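Local coordinates for type III restriction-modification enzyme EcoP15I Mod subunit (Escherichia coli, PDB 4ZCF), which methylates the N6 position of adenine in the DNA site 5'-CAGCAG-3', using S-adenosyl-L-methionine, and partners the Res subunit in DNA restriction, at residues A[117-122]-A[428-433]; A[434-439]-A[461-466]; A[544-549]-A[579-584]. All coordinates share one frame; numbering follows the deposited sequence.

Contact 1 (A[117-122]-A[428-433])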
loop_
_atom_site.group_PDB
_atom_site.type_symbol
_atom_site.label_atom_id
_atom_site.label_comp_id
_atom_site.label_asym_id
_atom_site.label_seq_id
_atom_site.Cartn_x
_atom_site.Cartn_y
_atom_site.Cartn_z
ATOM N N VAL A 117 -3.698 -5.895 13.479
ATOM C CA VAL A 117 -2.931 -6.933 12.763
ATOM C C VAL A 117 -1.615 -6.352 12.228
ATOM O O VAL A 117 -1.643 -5.328 11.550
ATOM C CB VAL A 117 -3.790 -7.583 11.634
ATOM C CG1 VAL A 117 -3.089 -8.772 11.003
ATOM C CG2 VAL A 117 -5.155 -8.007 12.163
ATOM N N LYS A 118 -0.468 -6.992 12.540
ATOM C CA LYS A 118 0.854 -6.531 12.067
ATOM C C LYS A 118 1.149 -7.076 10.677
ATOM O O LYS A 118 1.858 -6.434 9.901
ATOM C CB LYS A 118 1.978 -6.969 13.022
ATOM C CG LYS A 118 3.170 -6.006 13.057
ATOM C CD LYS A 118 4.271 -6.531 13.972
ATOM C CE LYS A 118 5.429 -5.572 14.225
ATOM N NZ LYS A 118 6.030 -5.020 12.976
ATOM N N MET A 119 0.655 -8.296 10.376
ATOM C CA MET A 119 0.913 -8.932 9.090
ATOM C C MET A 119 -0.235 -9.789 8.653
ATOM O O MET A 119 -0.821 -10.505 9.459
ATOM C CB MET A 119 2.190 -9.792 9.168
ATOM C CG MET A 119 2.738 -10.212 7.817
ATOM S SD MET A 119 3.919 -11.586 7.961
ATOM C CE MET A 119 3.543 -12.482 6.545
ATOM N N ILE A 120 -0.500 -9.770 7.352
ATOM C CA ILE A 120 -1.456 -10.624 6.684
ATOM C C ILE A 120 -0.708 -11.385 5.625
ATOM O O ILE A 120 -0.017 -10.777 4.807
ATOM C CB ILE A 120 -2.649 -9.843 6.064
ATOM C CG1 ILE A 120 -3.465 -9.070 7.166
ATOM C CG2 ILE A 120 -3.541 -10.765 5.192
ATOM C CD1 ILE A 120 -4.657 -8.236 6.631
ATOM N N TYR A 121 -0.807 -12.726 5.654
ATOM C CA TYR A 121 -0.299 -13.584 4.594
ATOM C C TYR A 121 -1.494 -14.335 4.066
ATOM O O TYR A 121 -2.215 -14.924 4.847
ATOM C CB TYR A 121 0.794 -14.587 5.038
ATOM C CG TYR A 121 1.137 -15.523 3.890
ATOM C CD1 TYR A 121 1.784 -15.045 2.746
ATOM C CD2 TYR A 121 0.637 -16.822 3.853
ATOM C CE1 TYR A 121 1.995 -15.859 1.638
ATOM C CE2 TYR A 121 0.801 -17.626 2.727
ATOM C CZ TYR A 121 1.509 -17.149 1.637
ATOM O OH TYR A 121 1.698 -17.938 0.537
ATOM N N ILE A 122 -1.711 -14.332 2.767
ATOM C CA ILE A 122 -2.813 -15.089 2.159
ATOM C C ILE A 122 -2.381 -15.832 0.904
ATOM O O ILE A 122 -1.578 -15.322 0.136
ATOM C CB ILE A 122 -4.170 -14.322 1.946
ATOM C CG1 ILE A 122 -4.008 -12.960 1.271
ATOM C CG2 ILE A 122 -5.005 -14.274 3.211
ATOM C CD1 ILE A 122 -5.275 -12.549 0.425
ATOM N N SER A 428 9.233 -13.476 10.096
ATOM C CA SER A 428 10.415 -12.956 10.804
ATOM C C SER A 428 10.789 -11.534 10.361
ATOM O O SER A 428 11.130 -10.730 11.224
ATOM C CB SER A 428 11.614 -13.889 10.651
ATOM O OG SER A 428 11.353 -15.188 11.156
ATOM N N PHE A 429 10.753 -11.230 9.026
ATOM C CA PHE A 429 11.095 -9.884 8.504
ATOM C C PHE A 429 10.048 -8.836 8.872
ATOM O O PHE A 429 10.407 -7.837 9.520
ATOM C CB PHE A 429 11.325 -9.880 6.975
ATOM C CG PHE A 429 12.655 -10.443 6.543
ATOM C CD1 PHE A 429 13.843 -9.825 6.912
ATOM C CD2 PHE A 429 12.723 -11.615 5.800
ATOM C CE1 PHE A 429 15.073 -10.370 6.554
ATOM C CE2 PHE A 429 13.957 -12.185 5.466
ATOM C CZ PHE A 429 15.126 -11.545 5.824
ATOM N N ALA A 430 8.761 -9.055 8.451
ATOM C CA ALA A 430 7.678 -8.090 8.685
ATOM C C ALA A 430 7.462 -7.792 10.154
ATOM O O ALA A 430 7.517 -6.625 10.558
ATOM C CB ALA A 430 6.385 -8.536 8.010
ATOM N N CYS A 431 7.290 -8.845 10.960
ATOM C CA CYS A 431 7.093 -8.751 12.402
ATOM C C CYS A 431 8.457 -8.866 13.077
ATOM O O CYS A 431 9.353 -9.486 12.516
ATOM C CB CYS A 431 6.163 -9.867 12.857
ATOM S SG CYS A 431 4.568 -9.909 12.003
ATOM N N ASP A 432 8.646 -8.331 14.263
ATOM C CA ASP A 432 9.988 -8.536 14.831
ATOM C C ASP A 432 9.934 -9.249 16.196
ATOM O O ASP A 432 10.307 -8.669 17.220
ATOM C CB ASP A 432 10.814 -7.234 14.837
ATOM C CG ASP A 432 12.303 -7.427 14.587
ATOM O OD1 ASP A 432 12.662 -7.963 13.509
ATOM O OD2 ASP A 432 13.112 -6.994 15.444
ATOM N N GLY A 433 9.434 -10.492 16.179
ATOM C CA GLY A 433 9.264 -11.318 17.372
ATOM C C GLY A 433 7.934 -11.158 18.087
ATOM O O GLY A 433 7.637 -11.913 19.009
#
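K118 lays its aliphatic chain along C431, CD resting 3.9 Å from C431 SG and equally far from C431 CA. The lysine is extended through chi2 and chi3 and bends only at its last torsion (chi4 -52°), which brings NZ within 3.3 Å of A430 O. This hydrogen bond is weak, but it sets a charged amine at the C-terminal end of helix 420-430, where C431 is the first residue to leave helical backbone angles and where the positive charge would probably interact favourably with the partial negative charge of the helix end. An alanine here would remove the methylenes beyond CB that lie along C431, and the amine at A430 O, and would probably leave the helix end less well covered.

M119 approaches the same turn. Its CB lies 3.7 Å from C431 SG; CG, anti to the backbone N (chi1 -165°), carries SD on to A430 CB, 3.9 Å away. C431 SG thus touches two consecutive side chains. Neighbours in a regular strand would point to opposite faces, but the chain turns a corner at K118, whose psi is -33°, and both CB atoms point toward segment 428-433.

Beyond the corner the strand leads straight into residues 123-126, predicted to bind S-adenosyl methionine. In the methylase fold, strand 117-122 runs between strands 434-439 and 193-199; F196 of the latter packs on M119 and its T194 on A430, while helix 171-188 meets V117, I120 and I122.

Contact 2 (A[434-439]-A[461-466])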
loop_
_atom_site.group_PDB
_atom_site.type_symbol
_atom_site.label_atom_id
_atom_site.label_comp_id
_atom_site.label_asym_id
_atom_site.label_seq_id
_atom_site.Cartn_x
_atom_site.Cartn_y
_atom_site.Cartn_z
ATOM N N GLU A 434 7.112 -10.207 17.646
ATOM C CA GLU A 434 5.800 -9.861 18.232
ATOM C C GLU A 434 4.793 -9.495 17.122
ATOM O O GLU A 434 5.195 -8.958 16.093
ATOM C CB GLU A 434 6.014 -8.667 19.214
ATOM C CG GLU A 434 4.923 -7.597 19.300
ATOM C CD GLU A 434 4.835 -6.520 18.223
ATOM O OE1 GLU A 434 5.840 -6.294 17.510
ATOM O OE2 GLU A 434 3.753 -5.899 18.099
ATOM N N GLY A 435 3.502 -9.721 17.373
ATOM C CA GLY A 435 2.450 -9.328 16.442
ATOM C C GLY A 435 1.464 -10.380 16.024
ATOM O O GLY A 435 1.748 -11.575 16.069
ATOM N N ILE A 436 0.293 -9.918 15.587
ATOM C CA ILE A 436 -0.811 -10.743 15.107
ATOM C C ILE A 436 -0.542 -11.069 13.642
ATOM O O ILE A 436 -0.248 -10.161 12.861
ATOM C CB ILE A 436 -2.167 -9.999 15.343
ATOM C CG1 ILE A 436 -2.549 -9.967 16.852
ATOM C CG2 ILE A 436 -3.307 -10.533 14.466
ATOM C CD1 ILE A 436 -3.702 -8.983 17.249
ATOM N N VAL A 437 -0.592 -12.377 13.279
ATOM C CA VAL A 437 -0.408 -12.837 11.897
ATOM C C VAL A 437 -1.744 -13.399 11.441
ATOM O O VAL A 437 -2.258 -14.314 12.084
ATOM C CB VAL A 437 0.775 -13.828 11.703
ATOM C CG1 VAL A 437 0.782 -14.404 10.292
ATOM C CG2 VAL A 437 2.106 -13.153 12.003
ATOM N N LEU A 438 -2.331 -12.827 10.372
ATOM C CA LEU A 438 -3.638 -13.262 9.895
ATOM C C LEU A 438 -3.647 -13.942 8.525
ATOM O O LEU A 438 -3.131 -13.395 7.560
ATOM C CB LEU A 438 -4.675 -12.107 9.992
ATOM C CG LEU A 438 -6.058 -12.335 9.355
ATOM C CD1 LEU A 438 -6.964 -13.133 10.258
ATOM C CD2 LEU A 438 -6.712 -11.046 8.954
ATOM N N ASP A 439 -4.260 -15.129 8.439
ATOM C CA ASP A 439 -4.430 -15.846 7.165
ATOM C C ASP A 439 -5.902 -16.154 7.027
ATOM O O ASP A 439 -6.419 -16.923 7.812
ATOM C CB ASP A 439 -3.584 -17.146 7.085
ATOM C CG ASP A 439 -3.426 -17.741 5.693
ATOM O OD1 ASP A 439 -4.361 -17.599 4.859
ATOM O OD2 ASP A 439 -2.365 -18.297 5.415
ATOM N N SER A 461 6.818 -14.455 20.219
ATOM C CA SER A 461 5.448 -14.697 20.663
ATOM C C SER A 461 4.462 -13.996 19.737
ATOM O O SER A 461 3.854 -12.994 20.107
ATOM C CB SER A 461 5.253 -14.288 22.125
ATOM O OG SER A 461 5.546 -12.910 22.298
ATOM N N TYR A 462 4.307 -14.533 18.523
ATOM C CA TYR A 462 3.304 -14.023 17.589
ATOM C C TYR A 462 1.987 -14.718 17.940
ATOM O O TYR A 462 1.996 -15.746 18.613
ATOM C CB TYR A 462 3.639 -14.351 16.118
ATOM C CG TYR A 462 5.045 -14.025 15.675
ATOM C CD1 TYR A 462 5.457 -12.703 15.498
ATOM C CD2 TYR A 462 5.942 -15.035 15.337
ATOM C CE1 TYR A 462 6.753 -12.397 15.081
ATOM C CE2 TYR A 462 7.225 -14.738 14.886
ATOM C CZ TYR A 462 7.633 -13.417 14.784
ATOM O OH TYR A 462 8.902 -13.127 14.366
ATOM N N GLN A 463 0.859 -14.175 17.480
ATOM C CA GLN A 463 -0.426 -14.823 17.685
ATOM C C GLN A 463 -0.988 -15.056 16.306
ATOM O O GLN A 463 -0.905 -14.184 15.444
ATOM C CB GLN A 463 -1.377 -13.941 18.488
ATOM C CG GLN A 463 -0.748 -13.331 19.720
ATOM C CD GLN A 463 -1.469 -12.071 20.076
ATOM O OE1 GLN A 463 -2.596 -12.097 20.599
ATOM N NE2 GLN A 463 -0.843 -10.941 19.755
ATOM N N PHE A 464 -1.522 -16.224 16.065
ATOM C CA PHE A 464 -2.098 -16.455 14.758
ATOM C C PHE A 464 -3.619 -16.384 14.809
ATOM O O PHE A 464 -4.237 -16.791 15.796
ATOM C CB PHE A 464 -1.594 -17.787 14.131
ATOM C CG PHE A 464 -2.174 -19.095 14.644
ATOM C CD1 PHE A 464 -3.497 -19.452 14.366
ATOM C CD2 PHE A 464 -1.369 -20.021 15.303
ATOM C CE1 PHE A 464 -4.026 -20.673 14.813
ATOM C CE2 PHE A 464 -1.897 -21.246 15.743
ATOM C CZ PHE A 464 -3.218 -21.566 15.491
ATOM N N ILE A 465 -4.215 -15.899 13.722
ATOM C CA ILE A 465 -5.650 -15.906 13.497
ATOM C C ILE A 465 -5.751 -16.437 12.081
ATOM O O ILE A 465 -5.126 -15.861 11.196
ATOM C CB ILE A 465 -6.360 -14.525 13.659
ATOM C CG1 ILE A 465 -6.094 -13.867 15.009
ATOM C CG2 ILE A 465 -7.861 -14.639 13.392
ATOM C CD1 ILE A 465 -6.433 -12.351 15.048
ATOM N N THR A 466 -6.425 -17.589 11.882
ATOM C CA THR A 466 -6.657 -18.185 10.557
ATOM C C THR A 466 -8.125 -18.519 10.338
ATOM O O THR A 466 -8.797 -18.996 11.246
ATOM C CB THR A 466 -5.690 -19.341 10.143
ATOM O OG1 THR A 466 -5.963 -20.534 10.895
ATOM C CG2 THR A 466 -4.199 -18.950 10.215
HETATM O O HOH W 1 2.559 -10.538 19.770
#
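Four backbone hydrogen bonds join the parallel strands 434-439 and 461-466, whose short axes cross at -21°. Q463 N donates to G435 O, V437 N to Q463 O, I465 N to V437 O and D439 N to I465 O. The V437 bond, 2.8 Å from N to Q463 O, is nearly straight at 172° and runs almost along the C=O axis, whereas Q463 N sits above the carbonyl plane of G435. CA-H...O contacts accompany these bonds, among them F464 CA to V437 O and L438 CA to I465 O. Near the start of the pair a water takes over, accepting from G435 N (2.7 Å) and donating to S461 O (2.8 Å). At the backbone angles of G435 any side chain would collide with the carbonyl O of E434, so glycine suits the position.

The strands are the two arms of a beta-alpha-beta unit linked through helix 446-455, within the Rossmann-like methylase fold. D439 ends its strand at the glycine-rich loop that, as in related methyltransferases, probably borders the S-adenosyl methionine site.

Apolar contacts cover the face carrying I436, L438 and I465: I465 CD1 meets I436 CG2 at 3.7 Å, and I465 CG2 meets L438 CD1 at 3.6 Å, each pair crossing obliquely. I465 also packs on L96 and I98 of strand 96-99. On the other face, T466 CG2 touches D439 CB, and the Y462 ring turns its edge to G435 O, in plane.

Polar ends find partners beyond the two strands. D439 OD1 accepts from F441 N and OD2 bonds T447 OG1, fixing the carboxylate; Y462 OH bonds G433 N, and E434 forms a salt bridge with R190.

Contact 3 (A[544-549]-A[579-584]); sequences TLLTTW and YLIAPN
Helix 539-552 passes the end of strand 577-580 with L546 and Y579 nearest, their CA atoms 7.7 Å apart, and just past the strand I581 takes backbone angles (-92°/-47°) that turn the chain out of extended form. Y579 and I581 meet L546 and W549 of the helix. L546 holds CG anti to the backbone N, and its CD1 comes 4.0 Å from Y579 CB, crossing the tyrosine obliquely. I581 meets the same leucine at about a right angle, its CD1 tip 3.8 Å from L546 CB. W549 and Y579 lie alongside each other, pointing opposite ways, and touch edge to edge, with W549 CE3 3.8 Å from Y579 CD2 and each atom near the plane of the other ring, so the pair is no stack. L545 C of the same helix lies against one face of the indole, toward its rim.

The helix thereby packs against the five-stranded sheet of the C-terminal domain. Y579 also touches V609, and W549 touches Y611, both on strand 607-611, while L546 packs on H572 of strand 569-574.

No hydrogen bond crosses between the two segments. The tyrosine hydroxyl bonds D553 OD2 and the indole takes part in a cation-pi contact with R643, so the polar and charged chemistry lies around an apolar contact that is held by shape and burial.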
loop_
_atom_site.group_PDB
_atom_site.type_symbol
_atom_site.label_atom_id
_atom_site.label_comp_id
_atom_site.label_asym_id
_atom_site.label_seq_id
_atom_site.Cartn_x
_atom_site.Cartn_y
_atom_site.Cartn_z
ATOM N N THR A 544 -23.863 -18.096 22.565
ATOM C CA THR A 544 -23.659 -17.460 21.261
ATOM C C THR A 544 -23.782 -15.920 21.377
ATOM O O THR A 544 -22.945 -15.210 20.829
ATOM C CB THR A 544 -24.571 -18.074 20.192
ATOM O OG1 THR A 544 -24.398 -19.497 20.195
ATOM C CG2 THR A 544 -24.281 -17.527 18.784
ATOM N N LEU A 545 -24.774 -15.422 22.137
ATOM C CA LEU A 545 -25.004 -13.990 22.373
ATOM C C LEU A 545 -23.875 -13.329 23.115
ATOM O O LEU A 545 -23.409 -12.291 22.680
ATOM C CB LEU A 545 -26.300 -13.750 23.158
ATOM C CG LEU A 545 -27.627 -13.960 22.458
ATOM C CD1 LEU A 545 -28.745 -13.454 23.352
ATOM C CD2 LEU A 545 -27.686 -13.231 21.119
ATOM N N LEU A 546 -23.456 -13.905 24.251
ATOM C CA LEU A 546 -22.374 -13.399 25.105
ATOM C C LEU A 546 -21.081 -13.213 24.304
ATOM O O LEU A 546 -20.458 -12.154 24.398
ATOM C CB LEU A 546 -22.168 -14.380 26.269
ATOM C CG LEU A 546 -21.108 -14.063 27.312
ATOM C CD1 LEU A 546 -21.373 -12.729 28.035
ATOM C CD2 LEU A 546 -20.998 -15.202 28.301
ATOM N N THR A 547 -20.708 -14.237 23.506
ATOM C CA THR A 547 -19.533 -14.323 22.632
ATOM C C THR A 547 -19.597 -13.239 21.544
ATOM O O THR A 547 -18.619 -12.525 21.347
ATOM C CB THR A 547 -19.427 -15.775 22.061
ATOM O OG1 THR A 547 -19.205 -16.681 23.151
ATOM C CG2 THR A 547 -18.317 -15.933 21.005
ATOM N N THR A 548 -20.735 -13.138 20.842
ATOM C CA THR A 548 -20.971 -12.136 19.801
ATOM C C THR A 548 -20.940 -10.718 20.415
ATOM O O THR A 548 -20.252 -9.857 19.899
ATOM C CB THR A 548 -22.309 -12.424 19.090
ATOM O OG1 THR A 548 -22.319 -13.773 18.612
ATOM C CG2 THR A 548 -22.593 -11.460 17.954
ATOM N N TRP A 549 -21.669 -10.495 21.514
ATOM C CA TRP A 549 -21.748 -9.214 22.196
ATOM C C TRP A 549 -20.399 -8.730 22.654
ATOM O O TRP A 549 -20.116 -7.559 22.481
ATOM C CB TRP A 549 -22.722 -9.272 23.384
ATOM C CG TRP A 549 -24.179 -9.286 23.021
ATOM C CD1 TRP A 549 -24.731 -9.509 21.791
ATOM C CD2 TRP A 549 -25.271 -9.126 23.928
ATOM N NE1 TRP A 549 -26.102 -9.488 21.876
ATOM C CE2 TRP A 549 -26.463 -9.289 23.185
ATOM C CE3 TRP A 549 -25.363 -8.840 25.307
ATOM C CZ2 TRP A 549 -27.734 -9.165 23.773
ATOM C CZ3 TRP A 549 -26.616 -8.737 25.889
ATOM C CH2 TRP A 549 -27.783 -8.878 25.125
ATOM N N TYR A 579 -22.133 -7.938 31.653
ATOM C CA TYR A 579 -23.286 -8.494 30.940
ATOM C C TYR A 579 -24.325 -9.162 31.831
ATOM O O TYR A 579 -24.003 -10.050 32.619
ATOM C CB TYR A 579 -22.823 -9.444 29.817
ATOM C CG TYR A 579 -21.930 -8.758 28.813
ATOM C CD1 TYR A 579 -20.573 -8.554 29.077
ATOM C CD2 TYR A 579 -22.446 -8.256 27.622
ATOM C CE1 TYR A 579 -19.751 -7.889 28.167
ATOM C CE2 TYR A 579 -21.634 -7.583 26.711
ATOM C CZ TYR A 579 -20.291 -7.398 26.992
ATOM O OH TYR A 579 -19.495 -6.732 26.102
ATOM N N LEU A 580 -25.582 -8.748 31.684
ATOM C CA LEU A 580 -26.692 -9.350 32.417
ATOM C C LEU A 580 -27.681 -9.879 31.388
ATOM O O LEU A 580 -28.542 -9.137 30.912
ATOM C CB LEU A 580 -27.357 -8.391 33.430
ATOM C CG LEU A 580 -26.485 -7.486 34.283
ATOM C CD1 LEU A 580 -27.333 -6.485 35.030
ATOM C CD2 LEU A 580 -25.621 -8.263 35.237
ATOM N N ILE A 581 -27.501 -11.157 31.001
ATOM C CA ILE A 581 -28.311 -11.847 30.001
ATOM C C ILE A 581 -29.486 -12.603 30.645
ATOM O O ILE A 581 -30.609 -12.522 30.149
ATOM C CB ILE A 581 -27.458 -12.778 29.071
ATOM C CG1 ILE A 581 -26.072 -12.160 28.718
ATOM C CG2 ILE A 581 -28.262 -13.235 27.834
ATOM C CD1 ILE A 581 -25.297 -12.699 27.485
ATOM N N ALA A 582 -29.214 -13.358 31.721
ATOM C CA ALA A 582 -30.198 -14.194 32.426
ATOM C C ALA A 582 -31.437 -13.415 32.942
ATOM O O ALA A 582 -31.300 -12.242 33.313
ATOM C CB ALA A 582 -29.522 -14.925 33.576
ATOM N N PRO A 583 -32.657 -14.020 32.981
ATOM C CA PRO A 583 -33.791 -13.286 33.562
ATOM C C PRO A 583 -33.741 -13.390 35.088
ATOM O O PRO A 583 -32.833 -14.029 35.637
ATOM C CB PRO A 583 -35.024 -13.983 32.963
ATOM C CG PRO A 583 -34.545 -15.327 32.496
ATOM C CD PRO A 583 -33.045 -15.399 32.612
ATOM N N ASN A 584 -34.716 -12.773 35.773
ATOM C CA ASN A 584 -34.843 -12.830 37.229
ATOM C C ASN A 584 -33.742 -12.108 38.006
ATOM O O ASN A 584 -33.341 -12.577 39.068
ATOM C CB ASN A 584 -35.112 -14.277 37.752
ATOM C CG ASN A 584 -36.205 -15.010 36.999
ATOM O OD1 ASN A 584 -37.396 -14.679 37.090
ATOM N ND2 ASN A 584 -35.820 -16.004 36.208
#

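Contacts 1, 2 and 3 follow one another along the chain without interleaving. Contacts 1 and 2 lie in the methylase domain, centres 8 Å apart: helix 420-430 leads directly into strand 434-439, which sits in the large mixed sheet between strands 117-122 and 461-468, and M119 O probably accepts a hydrogen bond from L438 N. Contact 2 pairs two strands of this sheet and contact 1 packs the end of helix 420-430 on a third, which leads into the predicted S-adenosyl methionine-binding residues. Contact 3 belongs to the C-terminal domain and its separate five-stranded sheet; its centre is about 28 Å from that of contact 2 and about 35 Å from that of contact 1. It therefore concerns packing within another domain, remote from the bound DNA.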